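Local atomic coordinates of toll-like receptor 6, Variable lymphocyte receptor B (Mus musculus, PDB entry 3A79), a protein that probably works with Toll-like receptor 2 to sense diacylated bacterial lipopeptides, its ectodomain here being fused to part of a hagfish variable lymphocyte receptor. Residues L191-T196 against V213-N218; C173-L178 against V198-F203; P350-F355 against C373-R378. One frame throughout, in Å; residues are numbered along the deposited sequence.

Contact 1. Residues L191-T196 against V213-N218; sequences LQIPNT and VNMSVN. With NAG (2-acetamido-2-deoxy-beta-D-glucopyranose), chain N; NAG (2-acetamido-2-deoxy-beta-D-glucopyranose), chain M.
I193 and M215 meet in a two-stranded parallel sheet of the Toll-like receptor part, on the side of the leucine-rich repeat solenoid across the core from its long run of parallel strands. The packed half faces that core. CD1 of I193, turned aside by a chi2 of 85°, reaches SD of M215 at 3.5 Å, and CG2 of I193 lies 3.5 Å from CG2 of V217. Next to them L191 and M215 extend abreast in the same direction, L191 CD2 4.1 Å from M215 CE. F241 and L245 of helix 235-246 touch M215, while L176 of strand 171-178 backs L191. Three backbone bonds join the strands: L191 N to N214 O, S216 N to L191 O, and I193 N to S216 O, the last at 2.8 Å.

The other face, with Q192 and S216, is looser and partly open to solvent. Q192 leaves the backbone with CG anti to N (chi1 176°); the chain then bends at CD (chi2 87°), and the amide NE2 lies 3.5 Å from CB of S216. Sugar borders this half of the contact: N195 and N214 each carry an N-acetylglucosamine on ND2. N214, M215 and S216 form one glycosylation sequon, and its serine also holds the sugar by a hydrogen bond, S216 OG lying 2.9 Å from O6 of the N-acetylglucosamine on N214.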
loop_
_atom_site.group_PDB
_atom_site.type_symbol
_atom_site.label_atom_id
_atom_site.label_comp_id
_atom_site.label_asym_id
_atom_site.label_seq_id
_atom_site.Cartn_x
_atom_site.Cartn_y
_atom_site.Cartn_z
ATOM N N LEU B 191 21.254 44.956 11.872
ATOM C CA LEU B 191 20.033 45.108 12.635
ATOM C C LEU B 191 20.103 44.299 13.914
ATOM O O LEU B 191 20.231 43.080 13.892
ATOM C CB LEU B 191 18.828 44.675 11.815
ATOM C CG LEU B 191 17.523 44.858 12.578
ATOM C CD1 LEU B 191 17.299 46.352 12.775
ATOM C CD2 LEU B 191 16.361 44.169 11.851
ATOM N N GLN B 192 20.034 44.994 15.035
ATOM C CA GLN B 192 20.070 44.341 16.320
ATOM C C GLN B 192 18.651 43.929 16.644
ATOM O O GLN B 192 17.762 44.778 16.679
ATOM C CB GLN B 192 20.589 45.314 17.374
ATOM C CG GLN B 192 20.573 44.769 18.781
ATOM C CD GLN B 192 21.828 44.006 19.108
ATOM O OE1 GLN B 192 22.895 44.602 19.293
ATOM N NE2 GLN B 192 21.714 42.679 19.185
ATOM N N ILE B 193 18.439 42.630 16.859
ATOM C CA ILE B 193 17.141 42.110 17.292
ATOM C C ILE B 193 16.997 42.054 18.814
ATOM O O ILE B 193 17.762 41.368 19.490
ATOM C CB ILE B 193 16.867 40.702 16.738
ATOM C CG1 ILE B 193 16.349 40.774 15.302
ATOM C CG2 ILE B 193 15.833 40.007 17.588
ATOM C CD1 ILE B 193 17.430 40.850 14.263
ATOM N N PRO B 194 15.996 42.766 19.354
ATOM C CA PRO B 194 15.736 42.781 20.799
ATOM C C PRO B 194 15.537 41.365 21.307
ATOM O O PRO B 194 15.184 40.500 20.512
ATOM C CB PRO B 194 14.420 43.557 20.909
ATOM C CG PRO B 194 14.341 44.364 19.657
ATOM C CD PRO B 194 15.000 43.545 18.600
ATOM N N ASN B 195 15.758 41.120 22.595
ATOM C CA ASN B 195 15.518 39.783 23.136
ATOM C C ASN B 195 14.070 39.362 22.912
ATOM O O ASN B 195 13.144 40.043 23.353
ATOM C CB ASN B 195 15.875 39.708 24.624
ATOM C CG ASN B 195 17.094 40.530 24.966
ATOM O OD1 ASN B 195 17.246 41.646 24.473
ATOM N ND2 ASN B 195 17.975 39.980 25.808
ATOM N N THR B 196 13.879 38.252 22.204
ATOM C CA THR B 196 12.545 37.701 21.961
ATOM C C THR B 196 12.573 36.221 22.228
ATOM O O THR B 196 13.590 35.573 22.003
ATOM C CB THR B 196 12.121 37.831 20.495
ATOM O OG1 THR B 196 12.579 39.074 19.956
ATOM C CG2 THR B 196 10.629 37.777 20.390
ATOM N N VAL B 213 21.675 41.456 5.175
ATOM C CA VAL B 213 21.587 42.124 6.465
ATOM C C VAL B 213 22.268 41.313 7.565
ATOM O O VAL B 213 22.003 40.119 7.732
ATOM C CB VAL B 213 20.109 42.360 6.868
ATOM C CG1 VAL B 213 19.989 42.649 8.350
ATOM C CG2 VAL B 213 19.498 43.482 6.045
ATOM N N ASN B 214 23.148 41.975 8.312
ATOM C CA ASN B 214 23.803 41.383 9.478
ATOM C C ASN B 214 22.866 41.455 10.695
ATOM O O ASN B 214 22.657 42.530 11.260
ATOM C CB ASN B 214 25.133 42.112 9.742
ATOM C CG ASN B 214 26.062 41.360 10.704
ATOM O OD1 ASN B 214 25.818 40.207 11.051
ATOM N ND2 ASN B 214 27.153 42.029 11.122
ATOM N N MET B 215 22.287 40.322 11.091
ATOM C CA MET B 215 21.320 40.316 12.190
ATOM C C MET B 215 21.822 39.738 13.495
ATOM O O MET B 215 21.980 38.529 13.627
ATOM C CB MET B 215 20.057 39.557 11.801
ATOM C CG MET B 215 19.297 40.207 10.693
ATOM S SD MET B 215 17.541 39.949 10.869
ATOM C CE MET B 215 16.986 40.858 9.429
ATOM N N SER B 216 22.029 40.598 14.479
ATOM C CA SER B 216 22.386 40.121 15.803
ATOM C C SER B 216 21.164 39.800 16.670
ATOM O O SER B 216 20.094 40.393 16.519
ATOM C CB SER B 216 23.285 41.134 16.503
ATOM O OG SER B 216 24.483 41.296 15.770
ATOM N N VAL B 217 21.334 38.834 17.563
ATOM C CA VAL B 217 20.359 38.568 18.600
ATOM C C VAL B 217 21.112 38.159 19.851
ATOM O O VAL B 217 22.143 37.505 19.760
ATOM C CB VAL B 217 19.393 37.434 18.206
ATOM C CG1 VAL B 217 18.475 37.086 19.367
ATOM C CG2 VAL B 217 18.574 37.836 17.002
ATOM N N ASN B 218 20.600 38.544 21.014
ATOM C CA ASN B 218 21.168 38.087 22.275
ATOM C C ASN B 218 20.429 36.851 22.774
ATOM O O ASN B 218 20.928 35.726 22.689
ATOM C CB ASN B 218 21.089 39.186 23.336
ATOM C CG ASN B 218 20.716 40.536 22.752
ATOM O OD1 ASN B 218 21.444 41.520 22.915
ATOM N ND2 ASN B 218 19.572 40.593 22.068
HETATM C C1 NAG N . 18.567 41.248 26.246
HETATM C C2 NAG N . 18.744 41.199 27.771
HETATM C C3 NAG N . 19.427 42.473 28.260
HETATM C C4 NAG N . 20.786 42.616 27.593
HETATM C C5 NAG N . 20.714 42.524 26.057
HETATM C C6 NAG N . 22.138 42.284 25.504
HETATM C C7 NAG N . 16.390 40.400 28.153
HETATM C C8 NAG N . 16.333 38.897 28.195
HETATM N N2 NAG N . 17.531 40.963 28.559
HETATM O O3 NAG N . 19.590 42.442 29.663
HETATM O O4 NAG N . 21.356 43.840 28.011
HETATM O O5 NAG N . 19.822 41.500 25.597
HETATM O O6 NAG N . 22.330 42.506 24.116
HETATM O O7 NAG N . 15.408 41.055 27.787
HETATM C C1 NAG M . 27.687 41.557 12.391
HETATM C C2 NAG M . 29.222 41.529 12.321
HETATM C C3 NAG M . 29.798 41.080 13.662
HETATM C C4 NAG M . 29.355 42.036 14.758
HETATM C C5 NAG M . 27.829 42.238 14.798
HETATM C C6 NAG M . 27.513 43.490 15.649
HETATM C C7 NAG M . 29.233 40.349 10.100
HETATM C C8 NAG M . 29.281 41.337 8.967
HETATM N N2 NAG M . 29.808 40.727 11.245
HETATM O O3 NAG M . 31.209 41.046 13.608
HETATM O O4 NAG M . 29.845 41.549 15.991
HETATM O O5 NAG M . 27.244 42.362 13.495
HETATM O O6 NAG M . 26.171 43.645 16.083
HETATM O O7 NAG M . 28.707 39.242 9.945
#

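Contact 2. Residues C173-L178 against V198-F203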
loop_
_atom_site.group_PDB
_atom_site.type_symbol
_atom_site.label_atom_id
_atom_site.label_comp_id
_atom_site.label_asym_id
_atom_site.label_seq_id
_atom_site.Cartn_x
_atom_site.Cartn_y
_atom_site.Cartn_z
ATOM N N CYS B 173 6.901 37.356 20.525
ATOM C CA CYS B 173 7.129 37.190 19.095
ATOM C C CYS B 173 7.490 38.492 18.403
ATOM O O CYS B 173 6.838 39.516 18.596
ATOM C CB CYS B 173 5.942 36.522 18.384
ATOM S SG CYS B 173 6.364 35.888 16.708
ATOM N N ILE B 174 8.558 38.429 17.614
ATOM C CA ILE B 174 8.892 39.458 16.644
ATOM C C ILE B 174 8.734 38.846 15.263
ATOM O O ILE B 174 9.511 37.987 14.846
ATOM C CB ILE B 174 10.335 39.996 16.824
ATOM C CG1 ILE B 174 10.461 40.721 18.164
ATOM C CG2 ILE B 174 10.713 40.940 15.679
ATOM C CD1 ILE B 174 11.562 41.732 18.200
ATOM N N LEU B 175 7.688 39.260 14.569
ATOM C CA LEU B 175 7.493 38.827 13.205
ATOM C C LEU B 175 8.041 39.927 12.313
ATOM O O LEU B 175 7.678 41.089 12.466
ATOM C CB LEU B 175 6.010 38.572 12.917
ATOM C CG LEU B 175 5.787 38.284 11.436
ATOM C CD1 LEU B 175 6.402 36.954 11.056
ATOM C CD2 LEU B 175 4.344 38.314 11.085
ATOM N N LEU B 176 8.923 39.558 11.392
ATOM C CA LEU B 176 9.594 40.532 10.538
ATOM C C LEU B 176 9.705 40.029 9.107
ATOM O O LEU B 176 10.169 38.914 8.864
ATOM C CB LEU B 176 10.981 40.797 11.092
ATOM C CG LEU B 176 11.916 41.769 10.397
ATOM C CD1 LEU B 176 11.202 43.063 10.031
ATOM C CD2 LEU B 176 13.075 42.025 11.350
ATOM N N ASP B 177 9.273 40.840 8.152
ATOM C CA ASP B 177 9.303 40.378 6.777
ATOM C C ASP B 177 10.107 41.266 5.845
ATOM O O ASP B 177 9.997 42.496 5.849
ATOM C CB ASP B 177 7.906 40.202 6.222
ATOM C CG ASP B 177 7.355 41.479 5.667
ATOM O OD1 ASP B 177 6.745 42.221 6.447
ATOM O OD2 ASP B 177 7.524 41.742 4.459
ATOM N N LEU B 178 10.892 40.593 5.022
ATOM C CA LEU B 178 11.843 41.206 4.128
ATOM C C LEU B 178 11.352 40.960 2.713
ATOM O O LEU B 178 12.138 40.693 1.804
ATOM C CB LEU B 178 13.186 40.503 4.296
ATOM C CG LEU B 178 14.033 40.463 5.577
ATOM C CD1 LEU B 178 15.243 41.338 5.393
ATOM C CD2 LEU B 178 13.272 40.804 6.854
ATOM N N VAL B 198 10.527 34.186 20.375
ATOM C CA VAL B 198 10.521 33.735 18.992
ATOM C C VAL B 198 10.910 34.850 18.029
ATOM O O VAL B 198 10.484 35.991 18.183
ATOM C CB VAL B 198 9.138 33.171 18.604
ATOM C CG1 VAL B 198 9.114 32.743 17.153
ATOM C CG2 VAL B 198 8.771 32.005 19.509
ATOM N N LEU B 199 11.744 34.522 17.049
ATOM C CA LEU B 199 11.985 35.430 15.935
ATOM C C LEU B 199 11.571 34.758 14.644
ATOM O O LEU B 199 12.162 33.757 14.251
ATOM C CB LEU B 199 13.451 35.830 15.838
ATOM C CG LEU B 199 13.723 36.756 14.651
ATOM C CD1 LEU B 199 12.787 37.946 14.676
ATOM C CD2 LEU B 199 15.140 37.220 14.678
ATOM N N HIS B 200 10.554 35.308 13.989
ATOM C CA HIS B 200 10.059 34.753 12.735
ATOM C C HIS B 200 10.348 35.711 11.590
ATOM O O HIS B 200 9.911 36.871 11.596
ATOM C CB HIS B 200 8.555 34.493 12.819
ATOM C CG HIS B 200 8.009 33.712 11.663
ATOM N ND1 HIS B 200 8.710 33.525 10.490
ATOM C CD2 HIS B 200 6.817 33.091 11.491
ATOM C CE1 HIS B 200 7.984 32.806 9.653
ATOM N NE2 HIS B 200 6.831 32.529 10.237
ATOM N N LEU B 201 11.089 35.214 10.607
ATOM C CA LEU B 201 11.479 36.021 9.466
ATOM C C LEU B 201 10.865 35.466 8.183
ATOM O O LEU B 201 10.992 34.281 7.882
ATOM C CB LEU B 201 13.005 36.068 9.357
ATOM C CG LEU B 201 13.693 36.562 10.626
ATOM C CD1 LEU B 201 15.173 36.252 10.597
ATOM C CD2 LEU B 201 13.449 38.046 10.790
ATOM N N VAL B 202 10.186 36.325 7.434
ATOM C CA VAL B 202 9.573 35.910 6.177
ATOM C C VAL B 202 10.233 36.662 5.023
ATOM O O VAL B 202 10.393 37.881 5.085
ATOM C CB VAL B 202 8.033 36.165 6.170
ATOM C CG1 VAL B 202 7.385 35.441 5.023
ATOM C CG2 VAL B 202 7.406 35.737 7.489
ATOM N N PHE B 203 10.610 35.936 3.973
ATOM C CA PHE B 203 11.295 36.536 2.831
ATOM C C PHE B 203 10.421 36.573 1.587
ATOM O O PHE B 203 9.322 36.019 1.570
ATOM C CB PHE B 203 12.580 35.771 2.542
ATOM C CG PHE B 203 13.470 35.635 3.738
ATOM C CD1 PHE B 203 13.501 34.455 4.465
ATOM C CD2 PHE B 203 14.258 36.698 4.153
ATOM C CE1 PHE B 203 14.310 34.329 5.575
ATOM C CE2 PHE B 203 15.068 36.579 5.262
ATOM C CZ PHE B 203 15.091 35.388 5.978
#
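Two neighbouring parallel strands of the concave side of the leucine-rich repeat solenoid, within the Toll-like receptor part, pair here in exact register, with C173 beside V198, L175 beside H200 and L176 beside L201. Four firm bonds, from H200 N to I174 O, L176 N to H200 O, V202 N to L176 O and L178 N to V202 O, zip the backbones together; a fifth, from I174 N to V198 O, is less certain. That from L176 N to H200 O is 2.9 Å long.

On the face bearing C173, L175 and D177, L175 sets CG anti to its backbone N (chi1 173°). Its methyl CD1 comes over one face of the H200 imidazole, a CH-pi contact of 4.0 Å from CD1 to the ring centroid, 28° off the normal. The same CD1 touches CG2 of V202 at 3.9 Å, so one methyl spans two residues of the neighbouring strand. The H200 ring has a further, weak bond from ND1 to Q224 O on the next strand. D177 is buried, and its carboxylate accepts two backbone N-H groups, OD1 from F130 and OD2 from V179, which would be expected to stabilise its charged form.

The opposite face is wholly hydrophobic. CD2 of L201 rests 3.7 Å from CB of L176, and CD1 of L199 sits 3.8 Å from CG2 of I174. At the far end CB of L178 lies 4.0 Å from F203 CD2, and the F203 ring meets F209 edge-to-face. Behind this layer stands strand 190-196, whose L191 and I193 touch L176 and L199. Alternation of this kind, one face looking outward and the other packing aliphatic side chains into the core, is typical of the concave strands of leucine-rich repeats.

Contact 3. Residues P350-F355 against C373-R378. With NAG (2-acetamido-2-deoxy-beta-D-glucopyranose), chain H.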
loop_
_atom_site.group_PDB
_atom_site.type_symbol
_atom_site.label_atom_id
_atom_site.label_comp_id
_atom_site.label_asym_id
_atom_site.label_seq_id
_atom_site.Cartn_x
_atom_site.Cartn_y
_atom_site.Cartn_z
ATOM N N PRO B 350 25.271 2.460 9.995
ATOM C CA PRO B 350 26.453 1.629 9.718
ATOM C C PRO B 350 27.161 1.214 11.006
ATOM O O PRO B 350 27.782 0.147 11.069
ATOM C CB PRO B 350 27.370 2.557 8.897
ATOM C CG PRO B 350 26.624 3.846 8.734
ATOM C CD PRO B 350 25.556 3.887 9.784
ATOM N N SER B 351 27.070 2.081 12.012
ATOM C CA SER B 351 27.652 1.855 13.330
ATOM C C SER B 351 26.528 2.049 14.340
ATOM O O SER B 351 25.533 2.704 14.026
ATOM C CB SER B 351 28.787 2.857 13.596
ATOM O OG SER B 351 29.869 2.708 12.685
ATOM N N PRO B 352 26.668 1.473 15.550
ATOM C CA PRO B 352 25.660 1.635 16.606
ATOM C C PRO B 352 25.232 3.089 16.754
ATOM O O PRO B 352 26.072 3.920 17.095
ATOM C CB PRO B 352 26.407 1.189 17.859
ATOM C CG PRO B 352 27.354 0.169 17.364
ATOM C CD PRO B 352 27.748 0.561 15.960
ATOM N N SER B 353 23.964 3.399 16.497
ATOM C CA SER B 353 23.516 4.783 16.602
ATOM C C SER B 353 22.985 5.069 17.992
ATOM O O SER B 353 23.064 4.228 18.886
ATOM C CB SER B 353 22.459 5.122 15.553
ATOM O OG SER B 353 21.199 4.617 15.943
ATOM N N SER B 354 22.450 6.270 18.170
ATOM C CA SER B 354 21.980 6.696 19.475
ATOM C C SER B 354 20.532 7.113 19.360
ATOM O O SER B 354 19.927 7.582 20.322
ATOM C CB SER B 354 22.842 7.834 20.028
ATOM O OG SER B 354 22.922 8.903 19.106
ATOM N N PHE B 355 19.982 6.932 18.165
ATOM C CA PHE B 355 18.555 7.104 17.960
ATOM C C PHE B 355 17.835 6.362 19.059
ATOM O O PHE B 355 18.075 5.177 19.276
ATOM C CB PHE B 355 18.122 6.515 16.621
ATOM C CG PHE B 355 18.582 7.298 15.431
ATOM C CD1 PHE B 355 19.087 6.649 14.317
ATOM C CD2 PHE B 355 18.501 8.679 15.422
ATOM C CE1 PHE B 355 19.509 7.359 13.220
ATOM C CE2 PHE B 355 18.919 9.401 14.324
ATOM C CZ PHE B 355 19.422 8.738 13.220
ATOM N N CYS B 373 18.546 -5.350 11.438
ATOM C CA CYS B 373 19.364 -4.205 11.800
ATOM C C CYS B 373 19.727 -4.279 13.274
ATOM O O CYS B 373 18.859 -4.206 14.149
ATOM C CB CYS B 373 18.641 -2.902 11.476
ATOM S SG CYS B 373 19.587 -1.424 11.864
ATOM N N SER B 374 21.022 -4.433 13.534
ATOM C CA SER B 374 21.523 -4.698 14.881
ATOM C C SER B 374 22.178 -3.460 15.467
ATOM O O SER B 374 23.067 -3.540 16.307
ATOM C CB SER B 374 22.527 -5.853 14.843
ATOM O OG SER B 374 23.385 -5.750 13.717
ATOM N N THR B 375 21.706 -2.306 15.038
ATOM C CA THR B 375 22.444 -1.082 15.241
ATOM C C THR B 375 21.464 0.007 15.711
ATOM O O THR B 375 21.735 1.207 15.651
ATOM C CB THR B 375 23.167 -0.748 13.923
ATOM O OG1 THR B 375 24.502 -0.315 14.187
ATOM C CG2 THR B 375 22.409 0.274 13.103
ATOM N N LEU B 376 20.310 -0.450 16.187
ATOM C CA LEU B 376 19.309 0.414 16.793
ATOM C C LEU B 376 18.956 -0.130 18.179
ATOM O O LEU B 376 17.792 -0.158 18.585
ATOM C CB LEU B 376 18.063 0.499 15.905
ATOM C CG LEU B 376 18.214 1.201 14.547
ATOM C CD1 LEU B 376 17.012 0.925 13.667
ATOM C CD2 LEU B 376 18.437 2.711 14.691
ATOM N N LYS B 377 19.979 -0.565 18.904
ATOM C CA LYS B 377 19.775 -1.179 20.206
ATOM C C LYS B 377 19.432 -0.158 21.285
ATOM O O LYS B 377 19.131 -0.523 22.414
ATOM C CB LYS B 377 21.003 -1.990 20.617
ATOM C CG LYS B 377 21.171 -3.314 19.892
ATOM C CD LYS B 377 22.466 -3.984 20.328
ATOM C CE LYS B 377 22.750 -5.255 19.553
ATOM N NZ LYS B 377 21.867 -6.359 19.987
ATOM N N ARG B 378 19.481 1.125 20.947
ATOM C CA ARG B 378 19.075 2.148 21.907
ATOM C C ARG B 378 17.648 2.602 21.610
ATOM O O ARG B 378 16.961 3.123 22.493
ATOM C CB ARG B 378 20.060 3.334 21.942
ATOM C CG ARG B 378 21.309 3.083 22.780
ATOM C CD ARG B 378 22.350 4.188 22.586
ATOM N NE ARG B 378 23.459 4.143 23.548
ATOM C CZ ARG B 378 24.434 5.053 23.621
ATOM N NH1 ARG B 378 24.452 6.091 22.787
ATOM N NH2 ARG B 378 25.392 4.926 24.534
HETATM C C1 NAG H . 20.409 -10.761 17.305
HETATM C C2 NAG H . 21.742 -10.966 18.028
HETATM C C3 NAG H . 22.158 -12.436 18.101
HETATM C C4 NAG H . 21.006 -13.258 18.695
HETATM C C5 NAG H . 19.717 -13.020 17.892
HETATM C C6 NAG H . 18.503 -13.752 18.473
HETATM C C7 NAG H . 23.130 -9.035 17.970
HETATM C C8 NAG H . 23.152 -9.057 19.475
HETATM N N2 NAG H . 22.753 -10.163 17.377
HETATM O O3 NAG H . 23.377 -12.607 18.810
HETATM O O4 NAG H . 21.393 -14.626 18.737
HETATM O O5 NAG H . 19.401 -11.636 17.799
HETATM O O6 NAG H . 17.804 -12.948 19.403
HETATM O O7 NAG H . 23.438 -8.020 17.346
#
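S353 and T375 join two loops of the leucine-rich repeat solenoid, each leading into a parallel strand (357-359 and 381-383) of the Toll-like receptor part. S353 N donates to T375 O over 3.2 Å, nearly straight at 175°. The S353 hydroxyl, set between backbone N and carbonyl carbon (chi1 78°), adds a weak bond to the same T375 O and weakly accepts F355 N. The T375 side chain crosses P352 at about a right angle, with OG1 3.8 Å from the proline CD.

Next outward, L376 CD2 sits at the edge of the F355 ring, 4.0 Å from CD1. R378 stretches its extended chain along the outside: its CD is 3.8 Å from S353 O, and S354 CB lies in the guanidinium plane, 3.6 Å from NH1.

The second shell holds these loops in place. C373 is disulfide-bonded to C348, just before P350, and T375 packs on C348 and P349. K377 touches N401 and S403, and its CE and NZ lie against the acetyl group of an N-acetylglucosamine; an alanine here would remove CE and NZ and would probably leave that acetyl group freer to move. K377 CE stands 3.6 Å from the sugar's O7.

Contacts 1 and 2 are neighbours, with centres 11 Å apart, and their segments alternate along the chain: 173-178, 191-196, 198-203, 213-218. Each of these two turns thus supplies one strand to the concave side and one to the small outer sheet. Between the two layers I193 CG1 meets L199 CD2 at 3.8 Å, and P194 CD meets I174 CD1 at 3.9 Å, so they share one hydrophobic core. Contact 3 comes later, about 40 Å from contact 1 and 39 Å from contact 2 between centres, and joins loops rather than strands. All three link successive turns, consistent with a solenoid built up by contacts between neighbouring repeats.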